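Local coordinates for protein prolyl 4-hydroxylase (Paramecium bursaria Chlorella virus 1, PDB 5C5T) that probably hydroxylates proline residues in collagen-like sequences, as a metal-dependent dioxygenase that uses 2-oxoglutarate as cosubstrate, at residues Y129-Y135 and G209-G215; E171-L177 and E204-L210. One frame throughout, in Å; residues are numbered along the deposited sequence.

Interaction 1: residues Y129-Y135 and G209-G215. With AKG (2-oxoglutaric acid), chain C.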
ATOM      1  N   TYR A 129       3.084   1.325  12.928  1.00 11.60           N
ATOM      2  CA  TYR A 129       4.441   1.632  13.311  1.00 13.92           C
ATOM      3  C   TYR A 129       4.471   2.540  14.552  1.00 14.78           C
ATOM      4  O   TYR A 129       3.921   3.654  14.528  1.00 16.52           O
ATOM      5  CB  TYR A 129       5.174   2.366  12.203  1.00 13.94           C
ATOM      6  CG  TYR A 129       5.251   1.700  10.870  1.00  9.80           C
ATOM      7  CD1 TYR A 129       6.296   0.881  10.535  1.00 14.48           C
ATOM      8  CD2 TYR A 129       4.259   1.909   9.927  1.00 12.74           C
ATOM      9  CE1 TYR A 129       6.375   0.284   9.276  1.00 13.32           C
ATOM     10  CE2 TYR A 129       4.335   1.335   8.666  1.00 11.65           C
ATOM     11  CZ  TYR A 129       5.393   0.520   8.361  1.00 13.10           C
ATOM     12  OH  TYR A 129       5.464  -0.053   7.126  1.00 15.30           O
ATOM     13  N   LYS A 130       5.111   2.044  15.607  1.00 14.27           N
ATOM     14  CA  LYS A 130       5.488   2.848  16.749  1.00 21.29           C
ATOM     15  C   LYS A 130       6.808   3.578  16.533  1.00 22.06           C
ATOM     16  O   LYS A 130       7.582   3.268  15.621  1.00 17.32           O
ATOM     17  CB  LYS A 130       5.611   1.943  17.969  1.00 24.74           C
ATOM     18  CG  LYS A 130       4.342   1.327  18.387  1.00 24.38           C
ATOM     19  CD  LYS A 130       4.559   0.426  19.607  1.00 32.27           C
ATOM     20  CE  LYS A 130       4.891   1.249  20.856  1.00 35.71           C
ATOM     21  NZ  LYS A 130       5.816   0.550  21.803  1.00 39.09           N
ATOM     22  N   PRO A 131       7.098   4.579  17.375  1.00 22.05           N
ATOM     23  CA  PRO A 131       8.414   5.187  17.223  1.00 17.80           C
ATOM     24  C   PRO A 131       9.559   4.141  17.187  1.00 17.80           C
ATOM     25  O   PRO A 131       9.595   3.215  17.979  1.00 20.84           O
ATOM     26  CB  PRO A 131       8.491   6.083  18.463  1.00 16.38           C
ATOM     27  CG  PRO A 131       7.124   6.548  18.608  1.00 18.18           C
ATOM     28  CD  PRO A 131       6.337   5.255  18.442  1.00 24.25           C
ATOM     29  N   GLY A 132      10.459   4.273  16.232  1.00 16.87           N
ATOM     30  CA  GLY A 132      11.552   3.349  16.074  1.00 18.03           C
ATOM     31  C   GLY A 132      11.267   2.279  15.030  1.00 22.33           C
ATOM     32  O   GLY A 132      12.192   1.549  14.627  1.00 21.99           O
ATOM     33  N   GLN A 133       9.994   2.163  14.633  1.00 22.80           N
ATOM     34  CA  GLN A 133       9.576   1.095  13.723  1.00 20.06           C
ATOM     35  C   GLN A 133       9.615   1.586  12.267  1.00 18.10           C
ATOM     36  O   GLN A 133       9.518   2.780  11.980  1.00 16.93           O
ATOM     37  CB  GLN A 133       8.198   0.566  14.115  1.00 21.16           C
ATOM     38  CG  GLN A 133       8.247  -0.177  15.447  1.00 20.64           C
ATOM     39  CD  GLN A 133       7.049  -1.022  15.714  1.00 20.58           C
ATOM     40  OE1 GLN A 133       5.932  -0.584  15.599  1.00 22.31           O
ATOM     41  NE2 GLN A 133       7.285  -2.272  16.074  1.00 38.34           N
ATOM     42  N   TYR A 134       9.809   0.631  11.362  1.00 17.89           N
ATOM     43  CA  TYR A 134      10.156   0.934   9.978  1.00 17.07           C
ATOM     44  C   TYR A 134      10.016  -0.336   9.154  1.00 17.24           C
ATOM     45  O   TYR A 134       9.804  -1.389   9.705  1.00 17.40           O
ATOM     46  CB  TYR A 134      11.587   1.455   9.851  1.00 19.20           C
ATOM     47  CG  TYR A 134      12.647   0.480  10.283  1.00 18.82           C
ATOM     48  CD1 TYR A 134      12.998   0.346  11.639  1.00 18.51           C
ATOM     49  CD2 TYR A 134      13.269  -0.345   9.349  1.00 20.86           C
ATOM     50  CE1 TYR A 134      13.973  -0.542  12.031  1.00 21.45           C
ATOM     51  CE2 TYR A 134      14.239  -1.237   9.745  1.00 25.15           C
ATOM     52  CZ  TYR A 134      14.580  -1.327  11.083  1.00 25.70           C
ATOM     53  OH  TYR A 134      15.542  -2.213  11.499  1.00 31.50           O
ATOM     54  N   TYR A 135      10.120  -0.200   7.832  1.00 18.71           N
ATOM     55  CA  TYR A 135      10.069  -1.340   6.883  1.00 11.63           C
ATOM     56  C   TYR A 135      11.197  -1.101   5.875  1.00 16.03           C
ATOM     57  O   TYR A 135      11.054  -0.251   4.992  1.00 18.14           O
ATOM     58  CB  TYR A 135       8.689  -1.428   6.186  1.00 13.31           C
ATOM     59  CG  TYR A 135       8.357  -2.751   5.493  1.00 12.97           C
ATOM     60  CD1 TYR A 135       9.341  -3.696   5.171  1.00 14.19           C
ATOM     61  CD2 TYR A 135       7.034  -3.033   5.159  1.00 14.82           C
ATOM     62  CE1 TYR A 135       9.003  -4.886   4.549  1.00 17.05           C
ATOM     63  CE2 TYR A 135       6.696  -4.209   4.526  1.00 12.67           C
ATOM     64  CZ  TYR A 135       7.662  -5.149   4.254  1.00 13.44           C
ATOM     65  OH  TYR A 135       7.323  -6.324   3.618  1.00 19.43           O
ATOM     66  N   GLY A 209       9.256   1.993   4.187  1.00 11.33           N
ATOM     67  CA  GLY A 209       8.659   2.896   5.150  1.00 12.49           C
ATOM     68  C   GLY A 209       9.777   3.342   6.088  1.00 12.89           C
ATOM     69  O   GLY A 209      10.366   2.520   6.772  1.00 15.85           O
ATOM     70  N   LEU A 210      10.078   4.636   6.110  1.00 11.78           N
ATOM     71  CA  LEU A 210      11.175   5.150   6.916  1.00 14.75           C
ATOM     72  C   LEU A 210      10.838   5.183   8.405  1.00 12.77           C
ATOM     73  O   LEU A 210       9.676   5.130   8.826  1.00 13.12           O
ATOM     74  CB  LEU A 210      11.557   6.555   6.419  1.00 17.61           C
ATOM     75  CG  LEU A 210      12.030   6.660   4.963  1.00 19.17           C
ATOM     76  CD1 LEU A 210      12.547   8.046   4.675  1.00 19.44           C
ATOM     77  CD2 LEU A 210      13.108   5.626   4.648  1.00 18.04           C
ATOM     78  N   PRO A 211      11.866   5.251   9.251  1.00 13.24           N
ATOM     79  CA  PRO A 211      11.504   5.163  10.671  1.00 18.50           C
ATOM     80  C   PRO A 211      10.601   6.270  11.185  1.00 15.35           C
ATOM     81  O   PRO A 211      10.734   7.430  10.764  1.00 19.38           O
ATOM     82  CB  PRO A 211      12.873   5.218  11.350  1.00 18.81           C
ATOM     83  CG  PRO A 211      13.811   4.657  10.325  1.00 22.83           C
ATOM     84  CD  PRO A 211      13.326   5.224   9.049  1.00 20.02           C
ATOM     85  N   VAL A 212       9.674   5.891  12.058  1.00 17.11           N
ATOM     86  CA  VAL A 212       8.821   6.858  12.737  1.00 14.91           C
ATOM     87  C   VAL A 212       9.630   7.411  13.896  1.00 15.76           C
ATOM     88  O   VAL A 212      10.169   6.649  14.692  1.00 17.47           O
ATOM     89  CB  VAL A 212       7.531   6.236  13.211  1.00 15.84           C
ATOM     90  CG1 VAL A 212       6.748   7.202  14.142  1.00 16.11           C
ATOM     91  CG2 VAL A 212       6.694   5.844  11.993  1.00 16.69           C
ATOM     92  N   LYS A 213       9.677   8.734  14.002  1.00 18.71           N
ATOM     93  CA  LYS A 213      10.417   9.377  15.093  1.00 23.11           C
ATOM     94  C   LYS A 213       9.495   9.779  16.231  1.00 24.41           C
ATOM     95  O   LYS A 213       9.877   9.734  17.413  1.00 29.97           O
ATOM     96  CB  LYS A 213      11.141  10.607  14.587  1.00 25.04           C
ATOM     97  CG  LYS A 213      12.187  10.323  13.566  1.00 27.59           C
ATOM     98  CD  LYS A 213      12.729  11.649  13.085  1.00 33.79           C
ATOM     99  CE  LYS A 213      13.380  11.570  11.746  1.00 40.23           C
ATOM    100  NZ  LYS A 213      14.016  12.886  11.445  1.00 43.40           N
ATOM    101  N   SER A 214       8.284  10.182  15.883  1.00 18.04           N
ATOM    102  CA  SER A 214       7.362  10.580  16.921  1.00 19.51           C
ATOM    103  C   SER A 214       5.910  10.365  16.490  1.00 17.39           C
ATOM    104  O   SER A 214       5.542  10.464  15.312  1.00 17.84           O
ATOM    105  CB  SER A 214       7.592  12.033  17.332  1.00 26.21           C
ATOM    106  OG  SER A 214       7.103  12.913  16.362  1.00 25.62           O
ATOM    107  N   GLY A 215       5.093   9.986  17.448  1.00 16.78           N
ATOM    108  CA  GLY A 215       3.705   9.703  17.149  1.00 14.44           C
ATOM    109  C   GLY A 215       3.571   8.277  16.690  1.00 14.76           C
ATOM    110  O   GLY A 215       4.284   7.406  17.184  1.00 16.90           O
TER
HETATM  111  C1  AKG C 301       4.337  -2.410   2.760  1.00 16.23           C
HETATM  112  O1  AKG C 301       3.585  -2.674   3.747  1.00 13.88           O
HETATM  113  O2  AKG C 301       4.565  -3.317   1.916  1.00 15.54           O
HETATM  114  C2  AKG C 301       5.033  -1.080   2.679  1.00 14.15           C
HETATM  115  O5  AKG C 301       5.948  -0.975   1.908  1.00 13.64           O
HETATM  116  C3  AKG C 301       4.575   0.083   3.575  1.00 13.86           C
HETATM  117  C4  AKG C 301       5.316   1.361   3.273  1.00 15.16           C
HETATM  118  C5  AKG C 301       5.164   2.384   4.368  1.00 16.70           C
HETATM  119  O3  AKG C 301       4.910   2.019   5.550  1.00 15.10           O
HETATM  120  O4  AKG C 301       5.274   3.615   4.078  1.00 14.07           O
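V212 O takes the N-H of G132 at 2.8 Å, an almost straight bond (N-H...O 170°), and the CA of P131 adds a C-H...O contact to the same oxygen at 3.4 Å. The chain at 129-135 can present that N-H because it folds into a type II turn from K130 to Q133, closed by Q133 N on K130 O. Q133 OE1 adds a side-chain bond across the turn, accepting the N-H of K130 at 2.8 Å, while Q133 NE2 is held by E86. On the same side of the turn as G132 N, Q133 O receives V212 N and, from P211 CA, a further C-H...O contact. V212 is therefore fixed through both its N-H and its C=O, and its side chain packs against the turn: CG1, anti to the backbone N (chi1 170°), meets P131 CA, whereas CG2 packs on Y129 CB at 3.8 Å.

Beyond the turn the pairing becomes a beta bridge in the smaller sheet of the double-stranded beta-helix fold of 2-oxoglutarate oxygenases. Y135 and G209 form an antiparallel hydrogen-bonded pair, Y135 N meeting G209 O at 2.9 Å and G209 N returning a more bent bond to Y135 O. Next to this bridge, Y134 CB rests on P211 CG at 3.9 Å, and the Y134 hydroxyl is hydrogen-bonded to P80 O.

The bridge borders the cosubstrate pocket. G209, having no side chain, lets 2-oxoglutarate lie close by, its C5 3.6 Å from G209 CA. The Y129 hydroxyl reaches O3 of the C5 carboxylate in a weak hydrogen bond, and K217 NZ binds the ligand as well. At the opposite end of the cosubstrate, Y135 CE2 approaches C1, with the Y135 ring stacked on that of H138.

Interaction 2: residues E171-L177 and E204-L210. With ZN (zinc ion), chain D; AKG (2-oxoglutaric acid), chain C.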
ATOM      1  N   GLU A 171       8.129   8.639   6.370  1.00 15.13           N
ATOM      2  CA  GLU A 171       7.813   8.773   4.958  1.00 11.18           C
ATOM      3  C   GLU A 171       7.821   7.415   4.219  1.00 13.15           C
ATOM      4  O   GLU A 171       8.513   6.492   4.652  1.00 16.19           O
ATOM      5  CB  GLU A 171       8.795   9.706   4.296  1.00 14.77           C
ATOM      6  CG  GLU A 171       8.757  11.106   4.864  1.00 22.13           C
ATOM      7  CD  GLU A 171       9.851  11.357   5.868  1.00 30.57           C
ATOM      8  OE1 GLU A 171      10.290  10.416   6.605  1.00 19.93           O
ATOM      9  OE2 GLU A 171      10.284  12.539   5.903  1.00 33.65           O
ATOM     10  N   THR A 172       7.125   7.369   3.088  1.00 11.54           N
ATOM     11  CA  THR A 172       7.259   6.258   2.154  1.00 12.86           C
ATOM     12  C   THR A 172       8.301   6.680   1.136  1.00 14.92           C
ATOM     13  O   THR A 172       8.117   7.687   0.463  1.00 16.45           O
ATOM     14  CB  THR A 172       5.954   5.910   1.443  1.00 13.50           C
ATOM     15  OG1 THR A 172       4.921   5.707   2.407  1.00 12.53           O
ATOM     16  CG2 THR A 172       6.094   4.655   0.576  1.00 15.85           C
ATOM     17  N   ASP A 173       9.401   5.929   1.053  1.00 12.21           N
ATOM     18  CA  ASP A 173      10.526   6.272   0.231  1.00 13.20           C
ATOM     19  C   ASP A 173      10.530   5.416  -1.047  1.00 11.90           C
ATOM     20  O   ASP A 173      10.359   4.185  -0.984  1.00 13.69           O
ATOM     21  CB  ASP A 173      11.828   6.083   1.032  1.00 15.23           C
ATOM     22  CG  ASP A 173      13.064   6.638   0.334  1.00 24.29           C
ATOM     23  OD1 ASP A 173      12.938   7.517  -0.540  1.00 20.95           O
ATOM     24  OD2 ASP A 173      14.181   6.185   0.638  1.00 27.89           O
ATOM     25  N   PHE A 174      10.688   6.068  -2.201  1.00 11.87           N
ATOM     26  CA  PHE A 174      10.957   5.380  -3.462  1.00 11.74           C
ATOM     27  C   PHE A 174      12.333   5.840  -3.911  1.00 12.32           C
ATOM     28  O   PHE A 174      12.468   6.796  -4.686  1.00 12.57           O
ATOM     29  CB  PHE A 174       9.890   5.703  -4.545  1.00 11.54           C
ATOM     30  CG  PHE A 174       8.482   5.228  -4.219  1.00 11.69           C
ATOM     31  CD1 PHE A 174       8.011   4.015  -4.650  1.00 12.96           C
ATOM     32  CD2 PHE A 174       7.610   6.052  -3.527  1.00 15.93           C
ATOM     33  CE1 PHE A 174       6.721   3.619  -4.371  1.00 13.94           C
ATOM     34  CE2 PHE A 174       6.319   5.648  -3.238  1.00 17.70           C
ATOM     35  CZ  PHE A 174       5.881   4.414  -3.673  1.00 16.46           C
ATOM     36  N   PRO A 175      13.404   5.170  -3.426  1.00 14.22           N
ATOM     37  CA  PRO A 175      14.751   5.719  -3.628  1.00 17.29           C
ATOM     38  C   PRO A 175      15.198   5.800  -5.078  1.00 14.97           C
ATOM     39  O   PRO A 175      15.934   6.727  -5.420  1.00 17.50           O
ATOM     40  CB  PRO A 175      15.655   4.762  -2.827  1.00 21.91           C
ATOM     41  CG  PRO A 175      14.840   3.583  -2.562  1.00 21.00           C
ATOM     42  CD  PRO A 175      13.394   3.991  -2.544  1.00 14.14           C
ATOM     43  N   THR A 176      14.759   4.868  -5.928  1.00 14.70           N
ATOM     44  CA  THR A 176      15.174   4.872  -7.321  1.00 17.12           C
ATOM     45  C   THR A 176      14.469   6.001  -8.072  1.00 16.47           C
ATOM     46  O   THR A 176      14.993   6.546  -9.035  1.00 20.67           O
ATOM     47  CB  THR A 176      14.887   3.525  -7.950  1.00 23.36           C
ATOM     48  OG1 THR A 176      15.557   2.527  -7.178  1.00 19.47           O
ATOM     49  CG2 THR A 176      15.312   3.484  -9.445  1.00 24.32           C
ATOM     50  N   LEU A 177      13.301   6.402  -7.596  1.00 15.42           N
ATOM     51  CA  LEU A 177      12.605   7.495  -8.214  1.00 17.75           C
ATOM     52  C   LEU A 177      12.928   8.820  -7.559  1.00 16.54           C
ATOM     53  O   LEU A 177      12.452   9.872  -8.007  1.00 19.92           O
ATOM     54  CB  LEU A 177      11.109   7.240  -8.175  1.00 17.18           C
ATOM     55  CG  LEU A 177      10.593   6.014  -8.930  1.00 21.58           C
ATOM     56  CD1 LEU A 177       9.107   5.820  -8.630  1.00 26.11           C
ATOM     57  CD2 LEU A 177      10.823   6.100 -10.424  1.00 23.63           C
ATOM     58  N   GLU A 204      11.910  -0.187 -10.485  1.00 14.44           N
ATOM     59  CA  GLU A 204      11.755   1.246 -10.175  1.00 19.15           C
ATOM     60  C   GLU A 204      10.940   1.564  -8.903  1.00 14.75           C
ATOM     61  O   GLU A 204      11.030   2.639  -8.360  1.00 13.94           O
ATOM     62  CB  GLU A 204      11.102   1.964 -11.358  1.00 18.42           C
ATOM     63  CG  GLU A 204      11.971   1.976 -12.622  1.00 20.94           C
ATOM     64  CD  GLU A 204      11.812   0.756 -13.517  1.00 22.44           C
ATOM     65  OE1 GLU A 204      11.138  -0.236 -13.151  1.00 18.11           O
ATOM     66  OE2 GLU A 204      12.423   0.789 -14.609  1.00 28.35           O
ATOM     67  N   THR A 205      10.104   0.648  -8.456  1.00 13.24           N
ATOM     68  CA  THR A 205       9.269   0.917  -7.284  1.00 11.57           C
ATOM     69  C   THR A 205       9.701   0.149  -6.068  1.00 13.66           C
ATOM     70  O   THR A 205       8.897  -0.077  -5.173  1.00 12.23           O
ATOM     71  CB  THR A 205       7.774   0.627  -7.588  1.00 11.24           C
ATOM     72  OG1 THR A 205       7.630  -0.718  -8.062  1.00 12.58           O
ATOM     73  CG2 THR A 205       7.266   1.573  -8.619  1.00 12.35           C
ATOM     74  N   LEU A 206      11.015  -0.130  -6.003  1.00 12.25           N
ATOM     75  CA  LEU A 206      11.682  -0.382  -4.709  1.00 13.40           C
ATOM     76  C   LEU A 206      11.211   0.687  -3.720  1.00 13.95           C
ATOM     77  O   LEU A 206      11.225   1.854  -4.018  1.00 13.83           O
ATOM     78  CB  LEU A 206      13.200  -0.339  -4.872  1.00 13.75           C
ATOM     79  CG  LEU A 206      14.107  -0.535  -3.650  1.00 14.79           C
ATOM     80  CD1 LEU A 206      14.022  -1.995  -3.242  1.00 16.70           C
ATOM     81  CD2 LEU A 206      15.553  -0.123  -3.987  1.00 20.06           C
ATOM     82  N   HIS A 207      10.747   0.262  -2.568  1.00 11.54           N
ATOM     83  CA  HIS A 207      10.257   1.261  -1.598  1.00 11.26           C
ATOM     84  C   HIS A 207      10.479   0.819  -0.151  1.00 12.85           C
ATOM     85  O   HIS A 207      10.767  -0.361   0.125  1.00 11.85           O
ATOM     86  CB  HIS A 207       8.760   1.545  -1.889  1.00 12.61           C
ATOM     87  CG  HIS A 207       7.896   0.344  -1.689  1.00 10.63           C
ATOM     88  ND1 HIS A 207       7.875  -0.695  -2.597  1.00 10.78           N
ATOM     89  CD2 HIS A 207       7.120  -0.048  -0.653  1.00 10.40           C
ATOM     90  CE1 HIS A 207       7.071  -1.649  -2.150  1.00 12.93           C
ATOM     91  NE2 HIS A 207       6.636  -1.296  -0.953  1.00 10.97           N
ATOM     92  N   ALA A 208      10.322   1.778   0.760  1.00 13.72           N
ATOM     93  CA  ALA A 208      10.515   1.549   2.185  1.00 11.67           C
ATOM     94  C   ALA A 208       9.588   2.426   2.984  1.00 13.32           C
ATOM     95  O   ALA A 208       9.147   3.467   2.501  1.00 13.58           O
ATOM     96  CB  ALA A 208      11.946   1.853   2.564  1.00 15.38           C
ATOM     97  N   GLY A 209       9.256   1.993   4.187  1.00 11.33           N
ATOM     98  CA  GLY A 209       8.659   2.896   5.150  1.00 12.49           C
ATOM     99  C   GLY A 209       9.777   3.342   6.088  1.00 12.89           C
ATOM    100  O   GLY A 209      10.366   2.520   6.772  1.00 15.85           O
ATOM    101  N   LEU A 210      10.078   4.636   6.110  1.00 11.78           N
ATOM    102  CA  LEU A 210      11.175   5.150   6.916  1.00 14.75           C
ATOM    103  C   LEU A 210      10.838   5.183   8.405  1.00 12.77           C
ATOM    104  O   LEU A 210       9.676   5.130   8.826  1.00 13.12           O
ATOM    105  CB  LEU A 210      11.557   6.555   6.419  1.00 17.61           C
ATOM    106  CG  LEU A 210      12.030   6.660   4.963  1.00 19.17           C
ATOM    107  CD1 LEU A 210      12.547   8.046   4.675  1.00 19.44           C
ATOM    108  CD2 LEU A 210      13.108   5.626   4.648  1.00 18.04           C
TER
HETATM  109 ZN    ZN D 302       5.986  -2.702   0.468  1.00 12.53          ZN
HETATM  110  C1  AKG C 301       4.337  -2.410   2.760  1.00 16.23           C
HETATM  111  O1  AKG C 301       3.585  -2.674   3.747  1.00 13.88           O
HETATM  112  O2  AKG C 301       4.565  -3.317   1.916  1.00 15.54           O
HETATM  113  C2  AKG C 301       5.033  -1.080   2.679  1.00 14.15           C
HETATM  114  O5  AKG C 301       5.948  -0.975   1.908  1.00 13.64           O
HETATM  115  C3  AKG C 301       4.575   0.083   3.575  1.00 13.86           C
HETATM  116  C4  AKG C 301       5.316   1.361   3.273  1.00 15.16           C
HETATM  117  C5  AKG C 301       5.164   2.384   4.368  1.00 16.70           C
HETATM  118  O3  AKG C 301       4.910   2.019   5.550  1.00 15.10           O
HETATM  119  O4  AKG C 301       5.274   3.615   4.078  1.00 14.07           O
HETATM  120  O   HOH W   1      12.217   3.545  -5.959  1.00 12.34           O
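L210 and E171 meet at one end of an antiparallel strand pair, 172-174 with 207-209, in the smaller sheet of the double-stranded beta-helix of 2-oxoglutarate oxygenases. Three backbone hydrogen bonds hold the pair. L210 N bonds E171 O at 2.8 Å, and D173 and A208, a hydrogen-bonded pair, exchange the other two. Between them T172 and G209 form a non-hydrogen-bonded pair, where T172 CA leans on A208 O in a C-H...O contact.

Side-chain packing comes next. On the face of D173 and A208, the L210 side chain spreads its branches, CD1 against CB and OE1 of E171 and CD2 against D173 CB at 3.9 Å. Further along, the side chains of P175 and L206 cross at about a right angle, CG against CD2. F174 and H207 run side by side, with F174 CD1 on H207 CB at 3.8 Å, and F191 meets both rings.

Polar links continue where the strands part. One water accepts the N-H of T176 and donates to both E204 O and L206 O, tying the T176 backbone to that of E204 and L206.

Metal and cosubstrate bonds occupy the face of T172 and G209. T172 OG1 donates to O4 of 2-oxoglutarate at 2.7 Å and is also hydrogen-bonded to Y160 OH. H207 completes the metal site with H138 and D140. Its CG lies between the backbone N and the carbonyl carbon (chi1 64°), which turns the imidazole toward the zinc. The zinc is chelated by 2-oxoglutarate through O2 and O5. The rotation of the H207 ring is fixed at its edge: ND1 donates to T205 O, which lies only 12° from the ring plane, at 2.8 Å, leaving NE2 to bind zinc at 2.1 Å.

From the N terminus, the chain first passes through 129-135, where the turn leads into strand 134-138, and then through 171-177, before returning as 204-210, which overlaps 209-215 at G209 and L210. Interaction 2 closes the shorter loop, and that loop lies wholly within the longer one closed by interaction 1, so the two nest without crossing. Beyond the shared residues, strand 207-209 sits between strands 134-138 and 172-174, joining one contact to the other across the sheet; Y135 O touches A208 CB at 3.3 Å. Together they line up three neighbouring strands, and both border the same 2-oxoglutarate molecule.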